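Local coordinates for protein VESB protease (Vibrio cholerae, PDB 4LK4) that probably cleaves peptide bonds within proteins as a secreted serine endopeptidase of the trypsin-like S1 family, at residues S182-A187 against Y228-N233; T127-L132 against V160-Q165; T133-A138 against I203-G208. The protein carries 1 engineered substitution. All coordinates share one frame; numbering follows the deposited sequence.

Contact 1: S182-A187 against Y228-N233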
loop_
_atom_site.group_PDB
_atom_site.type_symbol
_atom_site.label_atom_id
_atom_site.label_comp_id
_atom_site.label_asym_id
_atom_site.label_seq_id
_atom_site.Cartn_x
_atom_site.Cartn_y
_atom_site.Cartn_z
ATOM N N SER A 182 8.488 -10.920 -10.173
ATOM C CA SER A 182 7.821 -9.718 -10.667
ATOM C C SER A 182 6.683 -9.293 -9.735
ATOM O O SER A 182 6.326 -9.993 -8.769
ATOM C CB SER A 182 7.260 -9.948 -12.076
ATOM O OG SER A 182 6.401 -11.089 -12.100
ATOM N N THR A 183 6.118 -8.144 -10.089
ATOM C CA THR A 183 5.130 -7.434 -9.339
ATOM C C THR A 183 3.865 -8.216 -8.975
ATOM O O THR A 183 3.208 -7.868 -7.995
ATOM C CB THR A 183 4.685 -6.165 -10.117
ATOM O OG1 THR A 183 3.753 -5.417 -9.320
ATOM C CG2 THR A 183 3.996 -6.514 -11.430
ATOM N N ASN A 184 3.461 -9.182 -9.787
ATOM C CA ASN A 184 2.252 -9.894 -9.468
ATOM C C ASN A 184 2.218 -11.307 -9.994
ATOM O O ASN A 184 3.043 -11.692 -10.835
ATOM C CB ASN A 184 1.009 -9.099 -9.895
ATOM C CG ASN A 184 0.988 -8.758 -11.378
ATOM O OD1 ASN A 184 1.688 -9.348 -12.188
ATOM N ND2 ASN A 184 0.145 -7.809 -11.735
ATOM N N PHE A 185 1.300 -12.094 -9.438
ATOM C CA PHE A 185 1.094 -13.496 -9.842
ATOM C C PHE A 185 -0.391 -13.837 -9.848
ATOM O O PHE A 185 -1.223 -13.047 -9.396
ATOM C CB PHE A 185 1.834 -14.448 -8.883
ATOM C CG PHE A 185 1.288 -14.461 -7.482
ATOM C CD1 PHE A 185 0.247 -15.293 -7.135
ATOM C CD2 PHE A 185 1.828 -13.643 -6.506
ATOM C CE1 PHE A 185 -0.227 -15.322 -5.834
ATOM C CE2 PHE A 185 1.327 -13.634 -5.225
ATOM C CZ PHE A 185 0.304 -14.484 -4.887
ATOM N N CYS A 186 -0.695 -15.038 -10.317
ATOM C CA CYS A 186 -2.043 -15.514 -10.497
ATOM C C CYS A 186 -2.325 -16.709 -9.618
ATOM O O CYS A 186 -1.445 -17.514 -9.332
ATOM C CB CYS A 186 -2.236 -16.002 -11.933
ATOM S SG CYS A 186 -2.354 -14.706 -13.164
ATOM N N ALA A 187 -3.588 -16.861 -9.264
ATOM C CA ALA A 187 -4.033 -18.037 -8.570
ATOM C C ALA A 187 -5.453 -18.301 -8.975
ATOM O O ALA A 187 -6.219 -17.379 -9.263
ATOM C CB ALA A 187 -3.950 -17.817 -7.085
ATOM N N TYR A 228 -8.009 -16.057 -14.191
ATOM C CA TYR A 228 -7.405 -16.186 -12.888
ATOM C C TYR A 228 -7.572 -14.888 -12.099
ATOM O O TYR A 228 -7.902 -13.850 -12.662
ATOM C CB TYR A 228 -5.892 -16.404 -13.050
ATOM C CG TYR A 228 -5.507 -17.527 -13.981
ATOM C CD1 TYR A 228 -6.119 -18.780 -13.887
ATOM C CD2 TYR A 228 -4.496 -17.355 -14.910
ATOM C CE1 TYR A 228 -5.761 -19.815 -14.729
ATOM C CE2 TYR A 228 -4.132 -18.379 -15.766
ATOM C CZ TYR A 228 -4.762 -19.613 -15.668
ATOM O OH TYR A 228 -4.398 -20.633 -16.518
ATOM N N GLY A 229 -7.295 -14.944 -10.803
ATOM C CA GLY A 229 -7.190 -13.761 -9.975
ATOM C C GLY A 229 -5.733 -13.355 -9.975
ATOM O O GLY A 229 -4.843 -14.212 -10.010
ATOM N N VAL A 230 -5.495 -12.037 -9.939
ATOM C CA VAL A 230 -4.158 -11.497 -9.966
ATOM C C VAL A 230 -3.844 -10.835 -8.635
ATOM O O VAL A 230 -4.629 -10.040 -8.127
ATOM C CB VAL A 230 -4.051 -10.505 -11.102
ATOM C CG1 VAL A 230 -2.698 -9.839 -11.091
ATOM C CG2 VAL A 230 -4.303 -11.216 -12.418
ATOM N N TYR A 231 -2.676 -11.154 -8.093
ATOM C CA TYR A 231 -2.310 -10.786 -6.727
ATOM C C TYR A 231 -0.956 -10.112 -6.738
ATOM O O TYR A 231 -0.010 -10.607 -7.355
ATOM C CB TYR A 231 -2.256 -12.036 -5.844
ATOM C CG TYR A 231 -3.559 -12.794 -5.810
ATOM C CD1 TYR A 231 -3.883 -13.711 -6.796
ATOM C CD2 TYR A 231 -4.479 -12.563 -4.803
ATOM C CE1 TYR A 231 -5.096 -14.359 -6.791
ATOM C CE2 TYR A 231 -5.681 -13.220 -4.765
ATOM C CZ TYR A 231 -5.991 -14.109 -5.759
ATOM O OH TYR A 231 -7.192 -14.757 -5.660
ATOM N N THR A 232 -0.854 -8.966 -6.078
ATOM C CA THR A 232 0.408 -8.304 -5.964
ATOM C C THR A 232 1.311 -9.222 -5.149
ATOM O O THR A 232 0.868 -9.844 -4.181
ATOM C CB THR A 232 0.265 -6.942 -5.306
ATOM O OG1 THR A 232 -0.579 -6.110 -6.115
ATOM C CG2 THR A 232 1.609 -6.265 -5.162
ATOM N N ASN A 233 2.563 -9.317 -5.586
ATOM C CA ASN A 233 3.535 -10.227 -5.043
ATOM C C ASN A 233 4.308 -9.649 -3.832
ATOM O O ASN A 233 5.215 -8.849 -3.999
ATOM C CB ASN A 233 4.480 -10.579 -6.175
ATOM C CG ASN A 233 5.612 -11.479 -5.746
ATOM O OD1 ASN A 233 5.796 -11.778 -4.553
ATOM N ND2 ASN A 233 6.391 -11.928 -6.728
HETATM O O HOH W 1 0.727 -5.583 -8.504
HETATM O O HOH W 2 5.046 -13.085 -9.287
HETATM O O HOH W 3 -8.009 -16.243 -7.410
#
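Phe185 and Tyr231 face each other in an antiparallel strand pair deep in the second beta-barrel of the chymotrypsin-like fold, where 184-187 runs beside 229-233. They form a hydrogen-bonded pair: Phe185 N donates to Tyr231 O at 2.9 Å, and Tyr231 N returns to Phe185 O at 2.7 Å. Ala187 and Gly229 repeat the exchange. Phe185 takes the crowded rotamer, with CG between its backbone N and carbonyl carbon (chi1 66°). Its ring lies under Tyr231 CB, which is 3.7 Å from Phe185 CZ in a CH-pi contact. The two rings are nearly parallel but slid apart and barely overlap, while Tyr231 CE1 packs 3.7 Å from Ala187 CB. On the other face, Cys186, disulfide-bonded to Cys168, sets its SG obliquely against the Tyr228 ring, 3.8 Å from Tyr228 CD2. Val230 packs beside that sulfur and also touches Trp217, consistent with the role of the equivalent trypsin strand in lining the specificity pocket. Just before the first strand begins, at the end of the second, Asn233 has CG anti to its backbone N (chi1 177°), and its ND2 bonds to Ser182 O at 2.8 Å with a bent N-H...O angle of 137°.

Contact 2: T127-L132 against V160-Q165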
loop_
_atom_site.group_PDB
_atom_site.type_symbol
_atom_site.label_atom_id
_atom_site.label_comp_id
_atom_site.label_asym_id
_atom_site.label_seq_id
_atom_site.Cartn_x
_atom_site.Cartn_y
_atom_site.Cartn_z
ATOM N N THR A 127 9.207 -17.227 -5.376
ATOM C CA THR A 127 9.839 -17.986 -6.452
ATOM C C THR A 127 10.175 -19.418 -6.028
ATOM O O THR A 127 10.480 -20.210 -6.900
ATOM C CB THR A 127 11.069 -17.295 -7.074
ATOM O OG1 THR A 127 12.120 -17.205 -6.117
ATOM C CG2 THR A 127 10.717 -15.904 -7.561
ATOM N N SER A 128 10.054 -19.750 -4.733
ATOM C CA SER A 128 10.266 -21.138 -4.221
ATOM C C SER A 128 9.085 -22.078 -4.359
ATOM O O SER A 128 9.216 -23.280 -4.168
ATOM C CB SER A 128 10.595 -21.122 -2.731
ATOM O OG SER A 128 11.642 -20.208 -2.463
ATOM N N LEU A 129 7.924 -21.507 -4.646
ATOM C CA LEU A 129 6.669 -22.217 -4.581
ATOM C C LEU A 129 6.349 -22.854 -5.918
ATOM O O LEU A 129 6.332 -22.168 -6.930
ATOM C CB LEU A 129 5.556 -21.234 -4.203
ATOM C CG LEU A 129 5.627 -20.626 -2.800
ATOM C CD1 LEU A 129 4.370 -19.805 -2.540
ATOM C CD2 LEU A 129 5.804 -21.671 -1.716
ATOM N N PRO A 130 6.080 -24.164 -5.928
ATOM C CA PRO A 130 5.632 -24.749 -7.187
ATOM C C PRO A 130 4.190 -24.359 -7.477
ATOM O O PRO A 130 3.447 -23.991 -6.564
ATOM C CB PRO A 130 5.712 -26.242 -6.918
ATOM C CG PRO A 130 5.422 -26.346 -5.463
ATOM C CD PRO A 130 6.155 -25.182 -4.862
ATOM N N ALA A 131 3.819 -24.455 -8.749
ATOM C CA ALA A 131 2.450 -24.261 -9.187
ATOM C C ALA A 131 1.591 -25.252 -8.423
ATOM O O ALA A 131 2.033 -26.334 -8.092
ATOM C CB ALA A 131 2.325 -24.491 -10.699
ATOM N N LEU A 132 0.368 -24.832 -8.134
ATOM C CA LEU A 132 -0.596 -25.583 -7.328
ATOM C C LEU A 132 -0.356 -25.529 -5.838
ATOM O O LEU A 132 -1.071 -26.159 -5.108
ATOM C CB LEU A 132 -0.701 -27.029 -7.777
ATOM C CG LEU A 132 -1.209 -27.300 -9.196
ATOM C CD1 LEU A 132 -1.565 -28.772 -9.277
ATOM C CD2 LEU A 132 -2.446 -26.529 -9.590
ATOM N N VAL A 160 -7.428 -21.174 -3.179
ATOM C CA VAL A 160 -7.083 -21.013 -4.564
ATOM C C VAL A 160 -5.738 -21.669 -4.757
ATOM O O VAL A 160 -4.968 -21.776 -3.816
ATOM C CB VAL A 160 -6.982 -19.516 -4.938
ATOM C CG1 VAL A 160 -8.321 -18.838 -4.777
ATOM C CG2 VAL A 160 -5.962 -18.799 -4.084
ATOM N N ASP A 161 -5.453 -22.084 -5.981
ATOM C CA ASP A 161 -4.145 -22.690 -6.337
ATOM C C ASP A 161 -3.226 -21.733 -7.098
ATOM O O ASP A 161 -3.664 -21.048 -8.027
ATOM C CB ASP A 161 -4.360 -23.916 -7.219
ATOM C CG ASP A 161 -4.849 -25.123 -6.448
ATOM O OD1 ASP A 161 -4.983 -25.050 -5.202
ATOM O OD2 ASP A 161 -5.097 -26.165 -7.101
ATOM N N LEU A 162 -1.943 -21.727 -6.753
ATOM C CA LEU A 162 -0.947 -20.955 -7.509
ATOM C C LEU A 162 -0.882 -21.459 -8.951
ATOM O O LEU A 162 -0.882 -22.643 -9.167
ATOM C CB LEU A 162 0.422 -21.054 -6.846
ATOM C CG LEU A 162 1.556 -20.138 -7.330
ATOM C CD1 LEU A 162 1.198 -18.651 -7.350
ATOM C CD2 LEU A 162 2.787 -20.385 -6.463
ATOM N N VAL A 163 -0.867 -20.533 -9.906
ATOM C CA VAL A 163 -0.782 -20.788 -11.343
ATOM C C VAL A 163 0.652 -20.548 -11.863
ATOM O O VAL A 163 1.374 -19.737 -11.297
ATOM C CB VAL A 163 -1.728 -19.804 -12.073
ATOM C CG1 VAL A 163 -1.655 -19.933 -13.594
ATOM C CG2 VAL A 163 -3.160 -19.983 -11.591
ATOM N N SER A 164 1.055 -21.254 -12.930
ATOM C CA SER A 164 2.377 -21.037 -13.586
ATOM C C SER A 164 2.503 -19.602 -14.023
ATOM O O SER A 164 1.615 -19.085 -14.677
ATOM C CB SER A 164 2.573 -21.913 -14.847
ATOM O OG SER A 164 2.421 -23.325 -14.566
ATOM N N GLN A 165 3.607 -18.950 -13.689
ATOM C CA GLN A 165 3.766 -17.600 -14.115
ATOM C C GLN A 165 3.698 -17.458 -15.645
ATOM O O GLN A 165 3.054 -16.548 -16.141
ATOM C CB GLN A 165 5.030 -16.959 -13.543
ATOM C CG GLN A 165 5.010 -15.422 -13.635
ATOM C CD GLN A 165 4.108 -14.748 -12.623
ATOM O OE1 GLN A 165 3.748 -15.321 -11.619
ATOM N NE2 GLN A 165 3.770 -13.497 -12.877
#
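Leu132 and Leu162 bring two backbones together where their directions lie 113° apart, so they do not run alongside each other, and a single backbone hydrogen bond joins them. There Leu132 N donates to Leu162 O at 2.7 Å, a fairly straight bond whose donor is tilted out of the carbonyl plane. The backbone angles of Ala131 and Leu132 fit the central positions of a type II turn, Leu132 taking a left-handed conformation with phi 78°. Because Leu162 N bonds in turn to the carbonyl of Thr133, two consecutive residues stand opposite one, the pattern of a G1 beta bulge, a form that often accompanies a type II turn.

Side chains add to this bond. Leu162 has CG anti to its backbone N (chi1 -170°), and its CD2 touches Leu129 CB at 3.7 Å and, at the same distance of 3.7 Å, Pro130 O. Ala131 CB is the small group beyond, 4.0 Å from Ser164 OG. Leu132 crosses obliquely by Asp161, its CD2 lying 3.7 Å from Asp161 OD2; that carboxylate is engaged in a salt bridge with Arg10, so the leucine methyl lies beside a paired charge.

The contact thus joins the connection following helix 125-128 to the end of strand 156-162. Strand 184-189 flanks it through Leu162 against Phe185 and a backbone bond between Val163 and Cys186, and Gln165, at the start of helix 165-172, bonds back to Arg126 of helix 125-128.

Contact 3: T133-A138 against I203-G208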
loop_
_atom_site.group_PDB
_atom_site.type_symbol
_atom_site.label_atom_id
_atom_site.label_comp_id
_atom_site.label_asym_id
_atom_site.label_seq_id
_atom_site.Cartn_x
_atom_site.Cartn_y
_atom_site.Cartn_z
ATOM N N THR A 133 0.645 -24.794 -5.378
ATOM C CA THR A 133 0.767 -24.511 -3.958
ATOM C C THR A 133 -0.590 -23.976 -3.463
ATOM O O THR A 133 -1.122 -23.035 -4.017
ATOM C CB THR A 133 1.868 -23.478 -3.703
ATOM O OG1 THR A 133 3.142 -24.058 -4.019
ATOM C CG2 THR A 133 1.828 -22.979 -2.255
ATOM N N PRO A 134 -1.183 -24.625 -2.451
ATOM C CA PRO A 134 -2.470 -24.160 -1.963
ATOM C C PRO A 134 -2.351 -22.809 -1.263
ATOM O O PRO A 134 -1.466 -22.638 -0.426
ATOM C CB PRO A 134 -2.865 -25.256 -0.952
ATOM C CG PRO A 134 -2.087 -26.466 -1.381
ATOM C CD PRO A 134 -0.788 -25.910 -1.826
ATOM N N LEU A 135 -3.230 -21.866 -1.594
ATOM C CA LEU A 135 -3.250 -20.580 -0.938
ATOM C C LEU A 135 -4.660 -20.280 -0.477
ATOM O O LEU A 135 -5.620 -20.826 -1.012
ATOM C CB LEU A 135 -2.788 -19.484 -1.911
ATOM C CG LEU A 135 -1.498 -19.775 -2.690
ATOM C CD1 LEU A 135 -1.296 -18.689 -3.736
ATOM C CD2 LEU A 135 -0.302 -19.825 -1.773
ATOM N N THR A 136 -4.776 -19.376 0.499
ATOM C CA THR A 136 -6.049 -18.941 1.010
ATOM C C THR A 136 -6.173 -17.416 0.996
ATOM O O THR A 136 -5.323 -16.733 1.532
ATOM C CB THR A 136 -6.247 -19.446 2.447
ATOM O OG1 THR A 136 -6.001 -20.861 2.508
ATOM C CG2 THR A 136 -7.669 -19.166 2.916
ATOM N N VAL A 137 -7.278 -16.935 0.418
ATOM C CA VAL A 137 -7.635 -15.542 0.288
ATOM C C VAL A 137 -8.706 -15.209 1.290
ATOM O O VAL A 137 -9.569 -16.029 1.569
ATOM C CB VAL A 137 -8.312 -15.266 -1.066
ATOM C CG1 VAL A 137 -8.442 -13.775 -1.279
ATOM C CG2 VAL A 137 -7.492 -15.840 -2.200
ATOM N N ALA A 138 -8.712 -13.996 1.804
ATOM C CA ALA A 138 -9.724 -13.627 2.784
ATOM C C ALA A 138 -10.232 -12.225 2.522
ATOM O O ALA A 138 -9.483 -11.346 2.118
ATOM C CB ALA A 138 -9.181 -13.745 4.198
ATOM N N ILE A 203 -3.638 -12.764 0.560
ATOM C CA ILE A 203 -3.638 -14.172 0.188
ATOM C C ILE A 203 -2.402 -14.739 0.882
ATOM O O ILE A 203 -1.328 -14.164 0.814
ATOM C CB ILE A 203 -3.659 -14.346 -1.361
ATOM C CG1 ILE A 203 -3.615 -15.805 -1.789
ATOM C CG2 ILE A 203 -2.515 -13.594 -2.034
ATOM C CD1 ILE A 203 -3.835 -15.962 -3.290
ATOM N N VAL A 204 -2.569 -15.855 1.575
ATOM C CA VAL A 204 -1.537 -16.405 2.427
ATOM C C VAL A 204 -1.230 -17.820 1.996
ATOM O O VAL A 204 -2.083 -18.493 1.435
ATOM C CB VAL A 204 -1.987 -16.407 3.915
ATOM C CG1 VAL A 204 -2.471 -15.026 4.329
ATOM C CG2 VAL A 204 -3.092 -17.405 4.171
ATOM N N VAL A 205 -0.030 -18.296 2.286
ATOM C CA VAL A 205 0.318 -19.699 1.998
ATOM C C VAL A 205 -0.494 -20.544 2.967
ATOM O O VAL A 205 -0.437 -20.329 4.180
ATOM C CB VAL A 205 1.822 -19.970 2.183
ATOM C CG1 VAL A 205 2.181 -21.372 1.736
ATOM C CG2 VAL A 205 2.647 -18.968 1.388
ATOM N N LYS A 206 -1.258 -21.506 2.447
ATOM C CA LYS A 206 -2.178 -22.269 3.282
ATOM C C LYS A 206 -1.458 -22.968 4.440
ATOM O O LYS A 206 -1.944 -22.903 5.570
ATOM C CB LYS A 206 -2.976 -23.253 2.444
ATOM C CG LYS A 206 -3.915 -24.138 3.248
ATOM C CD LYS A 206 -4.981 -24.706 2.328
ATOM C CE LYS A 206 -5.916 -25.671 3.057
ATOM N NZ LYS A 206 -7.080 -24.923 3.633
ATOM N N THR A 207 -0.318 -23.606 4.172
ATOM C CA THR A 207 0.538 -24.111 5.249
ATOM C C THR A 207 1.559 -23.042 5.660
ATOM O O THR A 207 2.414 -22.676 4.862
ATOM C CB THR A 207 1.312 -25.388 4.828
ATOM O OG1 THR A 207 0.417 -26.310 4.200
ATOM C CG2 THR A 207 1.938 -26.067 6.040
ATOM N N GLY A 208 1.481 -22.557 6.899
ATOM C CA GLY A 208 2.398 -21.510 7.400
ATOM C C GLY A 208 1.755 -20.132 7.516
ATOM O O GLY A 208 2.120 -19.334 8.375
HETATM O O HOH W 4 0.275 -24.197 1.065
HETATM O O HOH W 5 -6.789 -22.128 5.046
#
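Ile203 reaches across to Leu135 and Val137 from the neighbouring antiparallel strand, and its conformation explains how one side chain serves two. With CG1 anti to the backbone N (chi1 178°) and CD1 continuing the extended chain, CD1 lies 3.8 Å from Leu135 CD1 and equally 3.8 Å from Val137 CG2. Leu135 sends its other methyl, CD2, to 3.8 Å from CA of Val205, its partner in a non-hydrogen-bonded pair. These apolar groups face the interior of the second barrel, where Val160 and Tyr231 close over Ile203 and Val137.

Thr136 and Val204, the hydrogen-bonded pair, exchange two backbone bonds between 134-138 and 203-205. Their side chains point to the other face; Val204 CG2 rests 3.5 Å from Thr136 O and touches Thr136 CB.

Beyond them Lys206 closes the pairing, its N donating to Pro134 O at 3.1 Å. That carbonyl also receives a bond from a water, which in turn accepts from Thr207 N. The lysine chain leaves extended, packs its CD 3.9 Å from Pro134 CB and passes Thr136 OG1 at a slant, then bends at its last torsion (chi4 90°), which places NZ. A second water bridges the two side chains, donating to Thr136 OG1 and accepting from Lys206 NZ at 3.1 Å.

The two faces therefore differ in chemistry. One is an aliphatic cluster turned to the core; the other is mixed, with Val204 beside the polar ends of Thr136 and Lys206, which Asp159 unites by pairing one carboxylate oxygen with Lys206 NZ in a salt bridge and the other with Thr136 OG1. The ammonium charge is thus matched by a carboxylate, which would probably favour the charged form of each, while methylenes of the same lysine lie beside Pro134 and Thr136.

Overall arrangement
All three contacts involve strands of one curled antiparallel sheet, the second barrel of the trypsin-like domain, and illustrate how such a barrel is knitted from segments distant in sequence. Strand 156-162 of contact 2 pairs with strand 184-189 of contact 1 and strand 134-139 of contact 3; centre-to-centre distances from contact 2 are about 10 and 11 Å respectively. Contacts 1 and 3, with centres about 13 Å apart, also meet directly across the core, Tyr231 CD2 lying 3.5 Å from Ile203 CG2. Contact 1 probably stands nearest the substrate pocket, judging by its relation to trypsin; contact 3 reaches towards that region through Val137, which touches Gln196, while contact 2 lies further out.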